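PDB 2F2B: aquaporin aqpM from Methanothermobacter marburgensis str. Marburg, which forms a homotetrameric membrane channel that lets water pass in both directions under osmotic drive and transiently raises the initial flux of glycerol. Local coordinates for residues His80-Val85 / Leu198-Thr203; Ile159-Ile164 / Ile177-Thr182; Thr29-Ser34 / Ile124-Val129; Thr135-Gly140 / Ser223-Gly228; Asp54-Gly59 / Ile186-Gly191. All coordinates share one frame; numbering follows the deposited sequence.

Contact 1: His80-Val85 / Leu198-Thr203. With GOL (glycerol), chain B.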
# COMPACT_ATOMS: atom_id res chain seq x y z
N HIS A 80 -4.26 -17.31 -15.05
CA HIS A 80 -3.26 -16.68 -15.91
C HIS A 80 -3.73 -15.27 -16.25
O HIS A 80 -2.95 -14.31 -16.17
CB HIS A 80 -3.09 -17.45 -17.22
CG HIS A 80 -2.61 -18.86 -17.07
ND1 HIS A 80 -2.29 -19.65 -18.15
CD2 HIS A 80 -2.42 -19.62 -15.97
CE1 HIS A 80 -1.92 -20.85 -17.72
NE2 HIS A 80 -2.00 -20.86 -16.40
N ILE A 81 -4.99 -15.17 -16.66
CA ILE A 81 -5.66 -13.93 -17.06
C ILE A 81 -4.77 -12.97 -17.86
O ILE A 81 -4.92 -11.75 -17.79
CB ILE A 81 -6.27 -13.20 -15.83
CG1 ILE A 81 -5.18 -12.78 -14.84
CG2 ILE A 81 -7.28 -14.12 -15.15
CD1 ILE A 81 -5.70 -11.95 -13.66
N ASN A 82 -3.89 -13.56 -18.66
CA ASN A 82 -2.93 -12.81 -19.46
C ASN A 82 -2.35 -13.74 -20.54
O ASN A 82 -1.67 -14.70 -20.22
CB ASN A 82 -1.80 -12.33 -18.55
CG ASN A 82 -0.80 -11.44 -19.25
OD1 ASN A 82 -0.67 -11.48 -20.47
ND2 ASN A 82 -0.09 -10.64 -18.47
N PRO A 83 -2.62 -13.45 -21.82
CA PRO A 83 -2.10 -14.29 -22.90
C PRO A 83 -0.58 -14.46 -22.86
O PRO A 83 -0.05 -15.51 -23.22
CB PRO A 83 -2.57 -13.57 -24.17
CG PRO A 83 -3.88 -12.97 -23.73
CD PRO A 83 -3.55 -12.43 -22.35
N ALA A 84 0.13 -13.41 -22.43
CA ALA A 84 1.58 -13.47 -22.35
C ALA A 84 2.05 -14.45 -21.28
O ALA A 84 3.10 -15.08 -21.42
CB ALA A 84 2.15 -12.08 -22.09
N VAL A 85 1.29 -14.58 -20.20
CA VAL A 85 1.64 -15.50 -19.12
C VAL A 85 1.39 -16.93 -19.60
O VAL A 85 2.22 -17.82 -19.38
CB VAL A 85 0.81 -15.23 -17.85
CG1 VAL A 85 1.02 -16.35 -16.83
CG2 VAL A 85 1.23 -13.89 -17.25
N LEU A 198 1.38 -4.97 -20.19
CA LEU A 198 1.97 -6.26 -19.81
C LEU A 198 1.01 -7.40 -20.14
O LEU A 198 1.27 -8.54 -19.78
CB LEU A 198 2.23 -6.31 -18.30
CG LEU A 198 2.74 -5.06 -17.58
CD1 LEU A 198 2.89 -5.38 -16.08
CD2 LEU A 198 4.06 -4.60 -18.18
N ASN A 199 -0.05 -7.09 -20.87
CA ASN A 199 -1.10 -8.07 -21.11
C ASN A 199 -1.89 -7.80 -22.41
O ASN A 199 -2.64 -6.83 -22.49
CB ASN A 199 -2.04 -7.96 -19.90
CG ASN A 199 -3.09 -9.03 -19.86
OD1 ASN A 199 -3.63 -9.45 -20.89
ND2 ASN A 199 -3.43 -9.46 -18.65
N PRO A 200 -1.74 -8.67 -23.42
CA PRO A 200 -2.46 -8.46 -24.69
C PRO A 200 -3.99 -8.37 -24.55
O PRO A 200 -4.63 -7.62 -25.28
CB PRO A 200 -2.03 -9.67 -25.53
CG PRO A 200 -0.64 -9.95 -25.02
CD PRO A 200 -0.83 -9.82 -23.52
N ALA A 201 -4.56 -9.12 -23.62
CA ALA A 201 -6.01 -9.10 -23.42
C ALA A 201 -6.45 -7.81 -22.73
O ALA A 201 -7.48 -7.22 -23.08
CB ALA A 201 -6.46 -10.32 -22.61
N ARG A 202 -5.68 -7.38 -21.73
CA ARG A 202 -5.98 -6.16 -20.99
C ARG A 202 -5.99 -4.94 -21.91
O ARG A 202 -6.62 -3.93 -21.61
CB ARG A 202 -4.98 -5.99 -19.84
CG ARG A 202 -5.04 -4.64 -19.12
CD ARG A 202 -3.99 -3.69 -19.69
NE ARG A 202 -3.97 -2.39 -19.01
CZ ARG A 202 -4.78 -1.38 -19.29
NH1 ARG A 202 -5.69 -1.50 -20.25
NH2 ARG A 202 -4.67 -0.23 -18.64
N THR A 203 -5.28 -5.03 -23.03
CA THR A 203 -5.25 -3.93 -23.99
C THR A 203 -6.38 -4.12 -25.00
O THR A 203 -7.05 -3.16 -25.38
CB THR A 203 -3.90 -3.86 -24.74
OG1 THR A 203 -2.85 -3.55 -23.81
CG2 THR A 203 -3.94 -2.78 -25.81
C1 GOL B . -1.74 -10.42 -14.04
O1 GOL B . -1.89 -11.71 -13.09
C2 GOL B . -1.15 -10.43 -15.30
O2 GOL B . -0.47 -11.56 -15.51
C3 GOL B . -1.40 -9.41 -15.89
O3 GOL B . -1.98 -8.01 -16.24
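Ile-81 enters the contact through its backbone: its carbonyl O accepts a 2.9 Å hydrogen bond from Asn-199 ND2, which arrives in the carbonyl plane on a lone pair. Here the two Asn-Pro-Ala motifs of the aquaporin fold meet, where the short pore helices 83-91 and 200-214 begin. Outside the segments, Glu-11 holds Ile-81 N and Glu-150 holds Leu-198 N, fixing the two loops. Asn-82 repeats the first bond in the other direction, its ND2 giving 2.8 Å to Leu-198 O. With CG anti to the backbone N (chi1 -175°), its amide lies stacked on that of Asn-199, the planes only 9° apart. Asparagine suits both places because it serves three ends at once. Asn-82 OD1 caps its helix by accepting from Ala-84 N at 2.9 Å, and Asn-199 OD1 does the same for Arg-202 N. Each ND2 has a second hydrogen, which points into the pore: Asn-82 ND2 reaches O2 of a bound glycerol, probably from the crystallisation liquor, at 3.1 Å, and Asn-199 ND2 reaches its O3 at 3.2 Å. The helix N-termini probably polarise these amides, consistent with their donating to water or glycerol in the pore. Pro-83, lacking an N-H and so well placed in the first turn of a helix, sets CD 3.6 Å from Ala-201 CB. Ala-84 is small enough to bring CB within 4.0 Å of Pro-200 CD. Val-85 CG2 comes to 3.4 Å from glycerol O2.

Contact 2: Ile159-Ile164 / Ile177-Thr182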
# COMPACT_ATOMS: atom_id res chain seq x y z
N ILE A 159 9.11 -13.28 -14.55
CA ILE A 159 10.15 -13.91 -13.74
C ILE A 159 9.68 -14.03 -12.29
O ILE A 159 10.05 -14.97 -11.58
CB ILE A 159 11.50 -13.14 -13.84
CG1 ILE A 159 12.65 -14.09 -13.47
CG2 ILE A 159 11.50 -11.92 -12.92
CD1 ILE A 159 14.04 -13.54 -13.76
N THR A 160 8.83 -13.10 -11.86
CA THR A 160 8.29 -13.15 -10.51
C THR A 160 7.31 -14.32 -10.44
O THR A 160 7.32 -15.10 -9.48
CB THR A 160 7.57 -11.83 -10.16
OG1 THR A 160 8.51 -10.75 -10.22
CG2 THR A 160 6.97 -11.89 -8.75
N ILE A 161 6.48 -14.47 -11.47
CA ILE A 161 5.51 -15.56 -11.51
C ILE A 161 6.25 -16.91 -11.46
O ILE A 161 5.82 -17.83 -10.77
CB ILE A 161 4.64 -15.48 -12.79
CG1 ILE A 161 3.63 -14.34 -12.65
CG2 ILE A 161 3.92 -16.82 -13.04
CD1 ILE A 161 2.82 -14.04 -13.91
N MET A 162 7.37 -17.00 -12.16
CA MET A 162 8.15 -18.24 -12.17
C MET A 162 8.66 -18.57 -10.77
O MET A 162 8.56 -19.71 -10.31
CB MET A 162 9.36 -18.11 -13.12
CG MET A 162 9.01 -18.06 -14.60
SD MET A 162 8.21 -19.59 -15.18
CE MET A 162 9.59 -20.75 -15.10
N GLY A 163 9.20 -17.56 -10.09
CA GLY A 163 9.74 -17.78 -8.75
C GLY A 163 8.75 -18.00 -7.62
O GLY A 163 9.02 -18.81 -6.72
N ILE A 164 7.61 -17.32 -7.66
CA ILE A 164 6.64 -17.43 -6.58
C ILE A 164 5.42 -18.33 -6.84
O ILE A 164 4.75 -18.75 -5.90
CB ILE A 164 6.14 -16.02 -6.16
CG1 ILE A 164 5.55 -16.07 -4.75
CG2 ILE A 164 5.08 -15.51 -7.13
CD1 ILE A 164 6.53 -16.49 -3.68
N ILE A 177 -0.70 -12.24 -3.73
CA ILE A 177 -0.37 -10.89 -3.32
C ILE A 177 0.92 -10.37 -3.94
O ILE A 177 1.00 -9.21 -4.33
CB ILE A 177 -0.32 -10.76 -1.76
CG1 ILE A 177 -0.20 -9.29 -1.36
CG2 ILE A 177 0.83 -11.58 -1.18
CD1 ILE A 177 -1.33 -8.42 -1.88
N ILE A 178 1.94 -11.22 -4.06
CA ILE A 178 3.19 -10.77 -4.65
C ILE A 178 3.03 -10.43 -6.13
O ILE A 178 3.56 -9.42 -6.60
CB ILE A 178 4.31 -11.82 -4.45
CG1 ILE A 178 4.55 -12.02 -2.95
CG2 ILE A 178 5.58 -11.39 -5.16
CD1 ILE A 178 4.71 -10.71 -2.16
N ILE A 179 2.31 -11.26 -6.87
CA ILE A 179 2.11 -11.00 -8.29
C ILE A 179 1.33 -9.69 -8.47
O ILE A 179 1.69 -8.86 -9.31
CB ILE A 179 1.37 -12.17 -8.97
CG1 ILE A 179 2.28 -13.41 -8.98
CG2 ILE A 179 0.98 -11.80 -10.40
CD1 ILE A 179 1.61 -14.69 -9.46
N GLY A 180 0.28 -9.51 -7.68
CA GLY A 180 -0.50 -8.29 -7.79
C GLY A 180 0.30 -7.03 -7.47
O GLY A 180 0.23 -6.04 -8.19
N LEU A 181 1.07 -7.06 -6.38
CA LEU A 181 1.86 -5.90 -6.00
C LEU A 181 2.96 -5.63 -7.02
O LEU A 181 3.32 -4.48 -7.27
CB LEU A 181 2.45 -6.08 -4.60
CG LEU A 181 1.41 -6.14 -3.47
CD1 LEU A 181 2.12 -6.32 -2.13
CD2 LEU A 181 0.55 -4.86 -3.47
N THR A 182 3.50 -6.68 -7.62
CA THR A 182 4.54 -6.50 -8.63
C THR A 182 3.96 -5.72 -9.81
O THR A 182 4.59 -4.81 -10.33
CB THR A 182 5.09 -7.86 -9.10
OG1 THR A 182 5.70 -8.52 -7.98
CG2 THR A 182 6.14 -7.67 -10.19
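A transmembrane helical hairpin is made by the consecutive helices 143-166 and 175-194, and Ile-161 and Ile-164 of the first meet Ile-179 of the second near the turn between them, predicted to be cytoplasmic. The segments run almost antiparallel, 168° apart, with axes 9.9 Å from each other, a spacing bridged by branched side chains with help from a neighbouring subunit. Ile-179 carries most of the contact: its extended tail (chi2 172°) stretches across, and CD1 comes to 3.8 Å from Ile-161 CG1, the two chains meeting at about a right angle. Farther along, Ile-164 places CG2 between its backbone N and carbonyl carbon, from where the methyl touches Ile-179 CG1 at 4.0 Å. Thr-160 and Thr-182 slide past each other in opposite directions. Threonine fits here because its hydroxyl can be spent on its own helix. Thr-182 OG1 donates to Ile-178 O over 2.7 Å, on the opposite face of that carbonyl from Thr-182 N, while Thr-160 OG1 is bonded to Leu-156 O. Though bonded within its helix, Thr-182 OG1 still packs on the methyl Thr-160 CG2 at 3.7 Å. Thr-160 CG2 also meets Ile-178 CG2 at 3.9 Å. The pair belongs to the aquaporin bundle, two consecutive antiparallel membrane helices whose outer side takes Ala-68 and Tyr-71 of the neighbouring subunit, as in the homotetramers of the MIP family.

Contact 3: Thr29-Ser34 / Ile124-Val129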
# COMPACT_ATOMS: atom_id res chain seq x y z
N THR A 29 -9.82 8.25 -13.05
CA THR A 29 -8.84 9.30 -12.76
C THR A 29 -8.97 10.44 -13.76
O THR A 29 -9.00 11.62 -13.39
CB THR A 29 -7.40 8.75 -12.83
OG1 THR A 29 -7.27 7.64 -11.93
CG2 THR A 29 -6.39 9.83 -12.46
N LEU A 30 -9.06 10.09 -15.04
CA LEU A 30 -9.18 11.09 -16.09
C LEU A 30 -10.52 11.83 -15.99
O LEU A 30 -10.60 13.02 -16.29
CB LEU A 30 -9.03 10.43 -17.46
CG LEU A 30 -7.60 9.97 -17.81
CD1 LEU A 30 -7.61 9.15 -19.09
CD2 LEU A 30 -6.69 11.19 -17.95
N MET A 31 -11.56 11.12 -15.57
CA MET A 31 -12.87 11.74 -15.44
C MET A 31 -12.91 12.78 -14.32
O MET A 31 -13.52 13.84 -14.47
CB MET A 31 -13.94 10.67 -15.20
CG MET A 31 -14.18 9.76 -16.41
SD MET A 31 -15.24 8.35 -16.02
CE MET A 31 -16.88 9.12 -16.08
N ILE A 32 -12.26 12.49 -13.19
CA ILE A 32 -12.27 13.44 -12.09
C ILE A 32 -11.25 14.57 -12.27
O ILE A 32 -11.31 15.58 -11.58
CB ILE A 32 -12.02 12.76 -10.71
CG1 ILE A 32 -10.62 12.14 -10.67
CG2 ILE A 32 -13.10 11.71 -10.46
CD1 ILE A 32 -10.23 11.64 -9.28
N ALA A 33 -10.33 14.39 -13.21
CA ALA A 33 -9.32 15.42 -13.47
C ALA A 33 -9.71 16.28 -14.68
O ALA A 33 -9.08 17.30 -14.94
CB ALA A 33 -7.97 14.76 -13.72
N SER A 34 -10.73 15.85 -15.40
CA SER A 34 -11.19 16.57 -16.59
C SER A 34 -11.48 18.04 -16.29
O SER A 34 -12.19 18.37 -15.34
CB SER A 34 -12.45 15.91 -17.15
OG SER A 34 -12.85 16.53 -18.37
N ILE A 124 -20.87 6.97 -20.54
CA ILE A 124 -20.10 7.19 -21.77
C ILE A 124 -18.79 7.95 -21.56
O ILE A 124 -17.83 7.74 -22.30
CB ILE A 124 -20.96 7.93 -22.83
CG1 ILE A 124 -20.24 7.91 -24.18
CG2 ILE A 124 -21.22 9.36 -22.38
CD1 ILE A 124 -20.05 6.51 -24.75
N GLY A 125 -18.75 8.82 -20.55
CA GLY A 125 -17.54 9.58 -20.28
C GLY A 125 -16.33 8.72 -19.97
O GLY A 125 -15.19 9.15 -20.15
N ALA A 126 -16.56 7.49 -19.51
CA ALA A 126 -15.46 6.59 -19.19
C ALA A 126 -14.66 6.30 -20.45
O ALA A 126 -13.47 5.97 -20.39
CB ALA A 126 -16.00 5.29 -18.60
N ALA A 127 -15.31 6.41 -21.61
CA ALA A 127 -14.66 6.16 -22.88
C ALA A 127 -14.25 7.45 -23.59
O ALA A 127 -13.12 7.58 -24.04
CB ALA A 127 -15.58 5.33 -23.78
N THR A 128 -15.17 8.41 -23.67
CA THR A 128 -14.88 9.67 -24.35
C THR A 128 -13.87 10.55 -23.62
O THR A 128 -13.15 11.32 -24.25
CB THR A 128 -16.17 10.49 -24.61
OG1 THR A 128 -16.83 10.78 -23.37
CG2 THR A 128 -17.12 9.70 -25.51
N VAL A 129 -13.82 10.44 -22.30
CA VAL A 129 -12.88 11.22 -21.50
C VAL A 129 -11.78 10.32 -20.94
O VAL A 129 -10.59 10.64 -21.02
CB VAL A 129 -13.60 11.93 -20.32
CG1 VAL A 129 -12.59 12.66 -19.44
CG2 VAL A 129 -14.63 12.92 -20.87
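Met-31 lays its thioether along the backbone of the short helix 125-128, with SD 3.6 Å from Ala-126 CA. The chain runs straight to the sulfur and then bends (chi3 80°), which brings CE to 3.8 Å from Ala-126 N. An unbranched, flexible side chain suits this span, since it can follow the main chain of the other segment. Gly-125 leaves it room: a beta carbon there would point at Met-31 and lie tight against CE. Nearer its backbone, Met-31 CG is 3.9 Å from Gly-125 O. Val-129 supplies the other half of the contact. Its CG1, anti to the backbone N (chi1 176°), is directed at the last turn of helix 4-33, coming within 3.7 Å of Leu-30 O and 4.0 Å of Ser-34 CB. In return, Leu-30 sets both CB and CD1 3.9 Å from Val-129 O. Phe-42 and Asn-40 of a neighbouring subunit pack on Met-31 and Ser-34, so the join also borders the tetramer interface. It is van der Waals packing at the surface, in which the last turn of helix 4-33 meets the short helix 125-128 on the predicted extracellular side of the aquaporin fold.

Contact 4: Thr135-Gly140 / Ser223-Gly228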
# COMPACT_ATOMS: atom_id res chain seq x y z
N THR A 135 -4.33 1.36 -23.18
CA THR A 135 -2.89 1.60 -23.16
C THR A 135 -2.36 2.04 -24.53
O THR A 135 -2.63 1.39 -25.54
CB THR A 135 -2.11 0.34 -22.73
OG1 THR A 135 -2.44 -0.75 -23.61
CG2 THR A 135 -2.46 -0.05 -21.30
N ALA A 136 -1.62 3.14 -24.55
CA ALA A 136 -1.03 3.66 -25.78
C ALA A 136 0.20 4.49 -25.42
O ALA A 136 0.30 5.00 -24.30
CB ALA A 136 -2.04 4.53 -26.54
N PRO A 137 1.16 4.61 -26.34
CA PRO A 137 2.36 5.39 -26.04
C PRO A 137 1.98 6.81 -25.61
O PRO A 137 1.10 7.43 -26.20
CB PRO A 137 3.13 5.38 -27.36
CG PRO A 137 2.75 4.06 -27.96
CD PRO A 137 1.26 4.00 -27.69
N PHE A 138 2.63 7.31 -24.56
CA PHE A 138 2.34 8.65 -24.08
C PHE A 138 3.04 9.69 -24.95
O PHE A 138 3.85 9.35 -25.81
CB PHE A 138 2.75 8.78 -22.61
CG PHE A 138 1.66 8.34 -21.65
CD1 PHE A 138 1.19 7.03 -21.67
CD2 PHE A 138 1.08 9.25 -20.78
CE1 PHE A 138 0.14 6.63 -20.83
CE2 PHE A 138 0.03 8.87 -19.94
CZ PHE A 138 -0.45 7.56 -19.96
N PRO A 139 2.72 10.99 -24.76
CA PRO A 139 3.34 12.05 -25.56
C PRO A 139 4.87 12.01 -25.62
O PRO A 139 5.54 11.98 -24.58
CB PRO A 139 2.81 13.32 -24.91
CG PRO A 139 1.44 12.90 -24.46
CD PRO A 139 1.72 11.55 -23.83
N GLY A 140 5.41 12.00 -26.83
CA GLY A 140 6.85 11.97 -27.00
C GLY A 140 7.46 10.58 -27.00
O GLY A 140 8.64 10.42 -27.29
N SER A 223 0.16 -3.97 -31.87
CA SER A 223 1.31 -4.87 -31.98
C SER A 223 2.29 -4.67 -30.82
O SER A 223 2.97 -5.60 -30.40
CB SER A 223 2.03 -4.68 -33.32
OG SER A 223 2.46 -3.34 -33.50
N ILE A 224 2.36 -3.44 -30.31
CA ILE A 224 3.25 -3.14 -29.18
C ILE A 224 2.87 -4.00 -27.98
O ILE A 224 3.73 -4.57 -27.31
CB ILE A 224 3.11 -1.66 -28.75
CG1 ILE A 224 3.69 -0.74 -29.83
CG2 ILE A 224 3.80 -1.44 -27.40
CD1 ILE A 224 3.40 0.72 -29.58
N TYR A 225 1.57 -4.08 -27.74
CA TYR A 225 1.02 -4.81 -26.60
C TYR A 225 0.80 -6.30 -26.80
O TYR A 225 0.27 -6.98 -25.93
CB TYR A 225 -0.27 -4.10 -26.18
CG TYR A 225 -0.00 -2.63 -25.92
CD1 TYR A 225 0.72 -2.23 -24.80
CD2 TYR A 225 -0.37 -1.66 -26.86
CE1 TYR A 225 1.07 -0.90 -24.61
CE2 TYR A 225 -0.01 -0.32 -26.68
CZ TYR A 225 0.71 0.05 -25.55
OH TYR A 225 1.09 1.36 -25.37
N VAL A 226 1.22 -6.80 -27.96
CA VAL A 226 1.14 -8.22 -28.24
C VAL A 226 2.57 -8.73 -28.23
O VAL A 226 2.92 -9.62 -27.46
CB VAL A 226 0.52 -8.49 -29.63
CG1 VAL A 226 0.56 -9.99 -29.93
CG2 VAL A 226 -0.92 -8.00 -29.67
N ILE A 227 3.41 -8.14 -29.08
CA ILE A 227 4.81 -8.54 -29.19
C ILE A 227 5.60 -8.24 -27.92
O ILE A 227 6.33 -9.10 -27.43
CB ILE A 227 5.49 -7.84 -30.38
CG1 ILE A 227 4.73 -8.14 -31.68
CG2 ILE A 227 6.93 -8.33 -30.52
CD1 ILE A 227 5.26 -7.41 -32.90
N GLY A 228 5.46 -7.03 -27.40
CA GLY A 228 6.20 -6.65 -26.20
C GLY A 228 6.01 -7.60 -25.03
O GLY A 228 6.98 -8.17 -24.52
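Ile-224 reaches out to meet Pro-137 tip to tip, with CD1 3.8 Å from Pro-137 CG. The extended tail (chi2 171°) gives the side chain its reach. Its other branch, CG2, lies over the centre of the Tyr-225 ring, so that isoleucine, being branched, both touches the loop and backs the next residue's aromatic group. Tyr-225 carries most of the contact. On the ring face opposite that methyl sits Thr-135, whose OG1 is 3.5 Å above the plane over its centre; Thr-135 CB makes a CH-pi contact, 4.2 Å from the ring centroid and 24° off the normal. The threonine hydroxyl is hydrogen-bonded to Thr-203 OG1. Residues 135-140 belong to the extracellular loop between helices 125-128 and 143-166, part of the region known in aquaporins as loop C, which folds in over the outer mouth of the pore. Thr-135 also packs on Arg-202, the arginine that follows the second Asn-Pro-Ala motif and, as in relatives, probably belongs to the selectivity filter. Farther along the tyrosine, CE2 is 3.3 Å from Thr-135 O, an oxygen bonded to Tyr-207 OH. The phenol oxygen lies against the loop backbone: Tyr-225 OH is 3.2 Å from Ala-136 CA and 3.5 Å from Pro-137 CD. Pro-137 has no N-H to offer and Ala-136 N stands at a poor angle, and neither makes a hydrogen bond to Tyr-225 OH; the hydroxyl donates instead to the carbonyl Ser-194 O.

Contact 5: Asp54-Gly59 / Ile186-Gly191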
# COMPACT_ATOMS: atom_id res chain seq x y z
N ASP A 54 -1.32 9.21 -8.29
CA ASP A 54 -2.38 8.75 -9.19
C ASP A 54 -1.97 7.44 -9.84
O ASP A 54 -2.78 6.54 -10.02
CB ASP A 54 -2.64 9.78 -10.30
CG ASP A 54 -3.53 10.92 -9.85
OD1 ASP A 54 -3.53 11.96 -10.54
OD2 ASP A 54 -4.23 10.77 -8.82
N TRP A 55 -0.69 7.35 -10.22
CA TRP A 55 -0.19 6.15 -10.86
C TRP A 55 -0.11 4.95 -9.94
O TRP A 55 -0.42 3.84 -10.35
CB TRP A 55 1.17 6.43 -11.52
CG TRP A 55 1.02 7.05 -12.88
CD1 TRP A 55 1.46 8.28 -13.28
CD2 TRP A 55 0.40 6.45 -14.03
NE1 TRP A 55 1.14 8.49 -14.60
CE2 TRP A 55 0.49 7.39 -15.09
CE3 TRP A 55 -0.23 5.22 -14.26
CZ2 TRP A 55 -0.02 7.13 -16.36
CZ3 TRP A 55 -0.75 4.97 -15.53
CH2 TRP A 55 -0.64 5.92 -16.56
N VAL A 56 0.30 5.15 -8.69
CA VAL A 56 0.36 3.99 -7.79
C VAL A 56 -1.07 3.58 -7.41
O VAL A 56 -1.33 2.40 -7.14
CB VAL A 56 1.21 4.28 -6.51
CG1 VAL A 56 0.46 5.19 -5.55
CG2 VAL A 56 1.60 2.96 -5.84
N ALA A 57 -2.00 4.54 -7.41
CA ALA A 57 -3.39 4.22 -7.11
C ALA A 57 -3.95 3.34 -8.23
O ALA A 57 -4.62 2.34 -7.96
CB ALA A 57 -4.22 5.51 -6.98
N ILE A 58 -3.68 3.71 -9.48
CA ILE A 58 -4.15 2.90 -10.60
C ILE A 58 -3.44 1.55 -10.53
O ILE A 58 -4.06 0.50 -10.70
CB ILE A 58 -3.84 3.59 -11.96
CG1 ILE A 58 -4.72 4.84 -12.11
CG2 ILE A 58 -4.08 2.61 -13.12
CD1 ILE A 58 -4.29 5.78 -13.22
N GLY A 59 -2.14 1.58 -10.26
CA GLY A 59 -1.39 0.34 -10.16
C GLY A 59 -1.97 -0.60 -9.12
O GLY A 59 -2.05 -1.81 -9.33
N ILE A 186 5.08 -2.04 -11.36
CA ILE A 186 5.45 -1.87 -12.77
C ILE A 186 4.61 -0.75 -13.38
O ILE A 186 5.13 0.09 -14.13
CB ILE A 186 5.26 -3.19 -13.55
CG1 ILE A 186 6.24 -4.24 -13.02
CG2 ILE A 186 5.50 -2.97 -15.06
CD1 ILE A 186 5.94 -5.67 -13.46
N ILE A 187 3.32 -0.71 -13.06
CA ILE A 187 2.44 0.33 -13.59
C ILE A 187 2.85 1.71 -13.06
O ILE A 187 2.80 2.71 -13.78
CB ILE A 187 0.95 0.04 -13.24
CG1 ILE A 187 0.46 -1.15 -14.06
CG2 ILE A 187 0.08 1.28 -13.50
CD1 ILE A 187 -0.90 -1.69 -13.61
N THR A 188 3.25 1.76 -11.80
CA THR A 188 3.66 3.03 -11.21
C THR A 188 4.81 3.65 -12.01
O THR A 188 4.83 4.85 -12.26
CB THR A 188 4.08 2.84 -9.73
OG1 THR A 188 2.98 2.28 -9.00
CG2 THR A 188 4.46 4.17 -9.09
N THR A 189 5.75 2.81 -12.43
CA THR A 189 6.91 3.28 -13.19
C THR A 189 6.64 3.50 -14.68
O THR A 189 6.96 4.56 -15.23
CB THR A 189 8.09 2.29 -13.08
OG1 THR A 189 8.43 2.09 -11.70
CG2 THR A 189 9.32 2.82 -13.83
N LEU A 190 6.06 2.50 -15.32
CA LEU A 190 5.82 2.51 -16.77
C LEU A 190 4.47 3.04 -17.27
O LEU A 190 4.27 3.18 -18.48
CB LEU A 190 6.04 1.09 -17.31
CG LEU A 190 7.38 0.67 -17.94
CD1 LEU A 190 8.51 1.57 -17.50
CD2 LEU A 190 7.65 -0.78 -17.60
N GLY A 191 3.55 3.32 -16.36
CA GLY A 191 2.24 3.80 -16.77
C GLY A 191 2.28 5.01 -17.69
O GLY A 191 1.62 5.02 -18.73
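The indole of Trp-55 presents one face of its six-membered ring to Gly-191, whose CA makes a CH-pi contact 3.7 Å from the ring centroid and 21° off the normal. Gly-191 C lies over the same face but shifted toward the rim, and Gly-191 O is 3.3 Å from Trp-55 CH2. At the indole's edge, NE1 is hydrogen-bonded to OD1 of Asn-192, just past the second segment, which helps to hold the ring in this orientation. Glycine suits position 191 because a beta carbon would clash with Trp-55 CZ3. Trp-55 CE3 also touches Ile-187 CG2 at 4.0 Å. Ile-187 CG2 lies in turn 3.8 Å from Gly-59 CA, where the bare backbone lets the axes of segments 54-59 and 186-191 approach to 7.8 Å, with their directions 133° apart. Val-56 and Thr-188 lie side by side pointing the same way, Thr-188 OG1 only 3.4 Å from Val-56 CA. With OG1 anti to the carbonyl carbon (chi1 -58°), the threonine spends its hydroxyl on Ala-184 O within its own helix. The Trp-55 to Asn-192 bond thus ties the helices beside the CH-pi contact, and the close approach rests on shape: two glycines admit a large aromatic ring and a methyl of a branched side chain.

In the fold
Contact 1 lies about 6 Å from the chain's centre, and the others lie farther out, their centres about 14 to 24 Å from its own. Contacts 2 and 5 share helix 175-194, with centres about 16 Å apart; both reach a second subunit. Contact 4, about 14 Å from contact 1 centre to centre, is joined to it by the Thr-135 to Thr-203 hydroxyl pair, and its Phe-138 also packs on contact 5. Contact 3 is the most outlying, about 31 Å from contact 2 centre to centre and on the opposite side of the chain's centre, yet it touches contact 5 through Thr-29. Along the chain, contact 3 opens first, and contacts 1, 3 and 5 interlock, so stretches far apart in the chain are held together in one bundle.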